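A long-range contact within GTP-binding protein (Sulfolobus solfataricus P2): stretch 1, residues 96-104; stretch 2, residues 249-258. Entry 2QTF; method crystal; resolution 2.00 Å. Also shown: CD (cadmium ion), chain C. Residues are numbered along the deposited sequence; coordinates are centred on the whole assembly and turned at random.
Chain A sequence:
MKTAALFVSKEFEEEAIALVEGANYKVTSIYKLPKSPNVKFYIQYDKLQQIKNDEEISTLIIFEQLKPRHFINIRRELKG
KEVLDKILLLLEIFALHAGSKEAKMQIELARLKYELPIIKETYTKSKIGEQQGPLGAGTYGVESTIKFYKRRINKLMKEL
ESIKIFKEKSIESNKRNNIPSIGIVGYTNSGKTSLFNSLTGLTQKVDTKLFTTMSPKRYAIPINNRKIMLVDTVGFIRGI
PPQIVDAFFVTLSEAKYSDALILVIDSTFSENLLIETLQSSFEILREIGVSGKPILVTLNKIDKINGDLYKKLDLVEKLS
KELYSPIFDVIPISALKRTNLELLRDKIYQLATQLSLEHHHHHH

Stretch 1 (96-104) LHAGSKEAK
Stretch 2 249-258: FVTLSEAKYS

Two segments of one chain, at least 147 residues apart in sequence wherever they touch, bury 371 Å² between them, both sides summed. Stretch 1 leaves a helix after His-97, turns through Ala-98 (phi/psi -86/132), Gly-99 (-117/-6) and Ser-100 (-92/156), and enters a second helix at Lys-101. Stretch 2 starts as a helix, with phi near -60 and psi between -41 and -48 for Phe-249 to Thr-251 except for a phi of -66 at Val-250, and passes into a 3-10 segment at 254-257. The register is fixed by two CA pairs: Ala-103 CA to Thr-251 CA at 5.1 Å and Ser-100 CA to Glu-254 CA at 7.2 Å. The numbering therefore rises along one stretch as it falls along the other.

Phe-249 (chi1 m) lies out of reach, but its carbonyl O anchors the helix, accepting from Ser-253 N at 2.7 Å and from Ser-253 OG at 2.8 Å. Val-250 is the first residue to make contact. Its CA-to-CB bond points toward stretch 1, and with chi1 t (-179°) its CG1 lies 3.6 Å from Glu-102 CG and 3.7 Å from Ala-103 CA. Glu-102, extended with chi1 and chi2 both t, starts sideways, yet its end comes nearer. Val-250 CG1 and Ala-103 CB, 4.0 Å apart, form an apolar pair.

Thr-251 is directed sideways, with chi1 m (-59°). Its CG2 packs 4.0 Å from Ala-98 CB and 4.3 Å from His-97 CB, while its OG1 sits 3.7 Å from Ala-103 CB. The imidazole of His-97 (chi1 m, chi2 75°) leads away from this contact: its NE2 binds the cadmium ion at 2.2 Å, alongside four waters and ligands elsewhere in the structure. Leu-252 (t, p) and Ser-253 (m) do not touch stretch 1.

Glu-254 carries the polar part of the contact. Pointing toward stretch 1 with chi1 m, chi2 t and chi3 12°, it presents its carboxylate to the turn before the second helix. Gly-99 N donates to Glu-254 OE1 at 2.8 Å, nearly linearly (171°), and Ser-100 N donates to Glu-254 OE2 at 2.8 Å (150°). Ser-100 OG also donates to Glu-254 OE2, at 2.7 Å. With chi1 p (75°), the same OG accepts from Ala-103 N at 3.2 Å (153°), so the N-cap hydroxyl links the helix start to the carboxylate. Ala-103 CB approaches Glu-254 OE2 to 3.3 Å, a close fit beside the charged group.

The 3-10 hydrogen bonds continue the backbone: Glu-254 N to Thr-251 O (3.3 Å), Ala-255 N to Leu-252 O (2.8 Å), Lys-256 N to Ser-253 O (3.1 Å) and Tyr-257 N to Glu-254 O (3.0 Å). Ala-255 and Lys-256 (chi1 p) remain out of reach. Tyr-257 (chi1 m, chi2 -17°) points toward stretch 1, placing its OH 3.5 Å from Ser-100 CB, which lies at the ring edge near its plane. Ser-258 ends the stretch without contact.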

# COMPACT_ATOMS: atom_id res chain seq x y z
N LEU A 96 -6.35 -5.71 -2.93
CA LEU A 96 -6.18 -6.48 -1.68
C LEU A 96 -6.58 -5.64 -0.48
O LEU A 96 -6.92 -6.20 0.58
CB LEU A 96 -4.69 -6.99 -1.58
CG LEU A 96 -4.35 -7.99 -2.71
CD1 LEU A 96 -2.73 -8.34 -2.51
CD2 LEU A 96 -5.19 -9.33 -2.66
N HIS A 97 -6.62 -4.29 -0.60
CA HIS A 97 -6.95 -3.53 0.60
C HIS A 97 -8.36 -2.95 0.52
O HIS A 97 -8.83 -2.40 1.52
CB HIS A 97 -5.97 -2.38 0.81
CG HIS A 97 -4.60 -2.84 1.21
ND1 HIS A 97 -3.69 -3.42 0.33
CD2 HIS A 97 -4.00 -2.85 2.42
CE1 HIS A 97 -2.58 -3.71 1.00
NE2 HIS A 97 -2.74 -3.32 2.25
N ALA A 98 -9.03 -3.02 -0.62
CA ALA A 98 -10.32 -2.35 -0.78
C ALA A 98 -11.43 -3.29 -0.27
O ALA A 98 -11.48 -4.44 -0.63
CB ALA A 98 -10.54 -2.05 -2.29
N GLY A 99 -12.32 -2.79 0.54
CA GLY A 99 -13.49 -3.60 0.92
C GLY A 99 -14.81 -2.96 0.45
O GLY A 99 -15.86 -3.61 0.54
N SER A 100 -14.75 -1.77 -0.11
CA SER A 100 -15.97 -1.11 -0.56
C SER A 100 -16.31 -1.41 -2.01
O SER A 100 -15.40 -1.69 -2.87
CB SER A 100 -15.91 0.39 -0.39
OG SER A 100 -15.08 1.09 -1.36
N LYS A 101 -17.60 -1.29 -2.36
CA LYS A 101 -18.01 -1.56 -3.76
C LYS A 101 -17.47 -0.51 -4.72
O LYS A 101 -17.04 -0.85 -5.81
CB LYS A 101 -19.55 -1.63 -3.88
CG LYS A 101 -20.02 -1.93 -5.32
CD LYS A 101 -21.57 -2.20 -5.46
CE LYS A 101 -21.96 -2.29 -6.98
NZ LYS A 101 -20.98 -3.24 -7.73
N GLU A 102 -17.49 0.75 -4.29
CA GLU A 102 -17.02 1.88 -5.13
C GLU A 102 -15.51 1.71 -5.45
O GLU A 102 -15.14 1.93 -6.57
CB GLU A 102 -17.31 3.22 -4.39
CG GLU A 102 -16.83 4.52 -5.14
CD GLU A 102 -17.09 5.81 -4.28
OE1 GLU A 102 -17.69 5.72 -3.20
OE2 GLU A 102 -16.64 6.93 -4.60
N ALA A 103 -14.69 1.27 -4.49
CA ALA A 103 -13.26 1.14 -4.73
C ALA A 103 -13.07 -0.07 -5.66
O ALA A 103 -12.30 -0.01 -6.63
CB ALA A 103 -12.53 0.90 -3.41
N LYS A 104 -13.79 -1.16 -5.42
CA LYS A 104 -13.65 -2.30 -6.31
C LYS A 104 -13.98 -1.97 -7.79
O LYS A 104 -13.36 -2.54 -8.72
CB LYS A 104 -14.53 -3.46 -5.85
CG LYS A 104 -14.04 -4.04 -4.48
CD LYS A 104 -12.61 -4.56 -4.56
CE LYS A 104 -12.44 -5.89 -3.78
NZ LYS A 104 -11.03 -6.41 -4.12
N PHE A 249 -7.29 6.94 -4.35
CA PHE A 249 -8.05 7.74 -3.38
C PHE A 249 -9.32 7.11 -2.88
O PHE A 249 -9.69 7.19 -1.69
CB PHE A 249 -8.27 9.18 -3.91
CG PHE A 249 -7.10 10.01 -3.72
CD1 PHE A 249 -6.69 10.33 -2.43
CD2 PHE A 249 -6.30 10.39 -4.81
CE1 PHE A 249 -5.53 11.06 -2.18
CE2 PHE A 249 -5.13 11.14 -4.59
CZ PHE A 249 -4.73 11.49 -3.27
N VAL A 250 -10.04 6.49 -3.74
CA VAL A 250 -11.27 5.85 -3.29
C VAL A 250 -11.00 4.70 -2.33
O VAL A 250 -11.69 4.48 -1.33
CB VAL A 250 -12.10 5.36 -4.52
CG1 VAL A 250 -13.37 4.74 -4.06
CG2 VAL A 250 -12.54 6.56 -5.42
N THR A 251 -10.02 3.88 -2.65
CA THR A 251 -9.59 2.83 -1.70
C THR A 251 -9.10 3.44 -0.35
O THR A 251 -9.42 2.91 0.71
CB THR A 251 -8.39 1.99 -2.34
OG1 THR A 251 -8.87 1.43 -3.55
CG2 THR A 251 -7.89 0.80 -1.40
N LEU A 252 -8.24 4.45 -0.41
CA LEU A 252 -7.72 5.03 0.79
C LEU A 252 -8.85 5.69 1.59
O LEU A 252 -8.85 5.63 2.87
CB LEU A 252 -6.62 6.11 0.41
CG LEU A 252 -6.01 6.89 1.62
CD1 LEU A 252 -5.24 5.95 2.65
CD2 LEU A 252 -5.13 8.09 1.11
N SER A 253 -9.82 6.32 0.90
CA SER A 253 -10.97 6.95 1.62
C SER A 253 -11.78 6.03 2.50
O SER A 253 -12.57 6.50 3.38
CB SER A 253 -11.91 7.65 0.59
OG SER A 253 -11.16 8.75 0.06
N GLU A 254 -11.66 4.71 2.31
CA GLU A 254 -12.26 3.76 3.25
C GLU A 254 -11.69 3.93 4.68
O GLU A 254 -12.24 3.36 5.65
CB GLU A 254 -12.06 2.33 2.86
CG GLU A 254 -12.71 1.96 1.45
CD GLU A 254 -12.46 0.55 1.01
OE1 GLU A 254 -12.00 -0.32 1.81
OE2 GLU A 254 -12.82 0.24 -0.19
N ALA A 255 -10.61 4.66 4.84
CA ALA A 255 -10.05 4.82 6.19
C ALA A 255 -11.07 5.57 7.06
O ALA A 255 -11.05 5.49 8.26
CB ALA A 255 -8.81 5.61 6.14
N LYS A 256 -11.96 6.34 6.44
CA LYS A 256 -12.93 7.04 7.29
C LYS A 256 -13.99 6.11 7.90
O LYS A 256 -14.80 6.51 8.75
CB LYS A 256 -13.46 8.28 6.51
CG LYS A 256 -14.36 7.93 5.41
CD LYS A 256 -14.76 9.27 4.71
CE LYS A 256 -13.97 9.51 3.47
NZ LYS A 256 -14.83 10.21 2.43
N TYR A 257 -13.97 4.83 7.59
CA TYR A 257 -14.91 3.90 8.22
C TYR A 257 -14.47 3.45 9.66
O TYR A 257 -15.27 2.85 10.42
CB TYR A 257 -14.99 2.56 7.44
CG TYR A 257 -15.54 2.63 6.02
CD1 TYR A 257 -16.25 3.72 5.58
CD2 TYR A 257 -15.29 1.58 5.12
CE1 TYR A 257 -16.74 3.77 4.25
CE2 TYR A 257 -15.77 1.59 3.81
CZ TYR A 257 -16.50 2.68 3.37
OH TYR A 257 -17.00 2.69 2.07
N SER A 258 -13.20 3.65 9.97
CA SER A 258 -12.61 3.18 11.21
C SER A 258 -12.93 4.25 12.29
O SER A 258 -13.08 5.44 11.97
CB SER A 258 -11.09 2.91 10.99
OG SER A 258 -10.97 1.74 10.16
CD CD C . -1.25 -3.36 3.94
O HOH W 1 -1.14 -0.95 3.79
O HOH W 2 0.41 -2.86 2.15
O HOH W 3 0.24 -3.07 5.65
O HOH W 4 -0.33 -5.50 3.36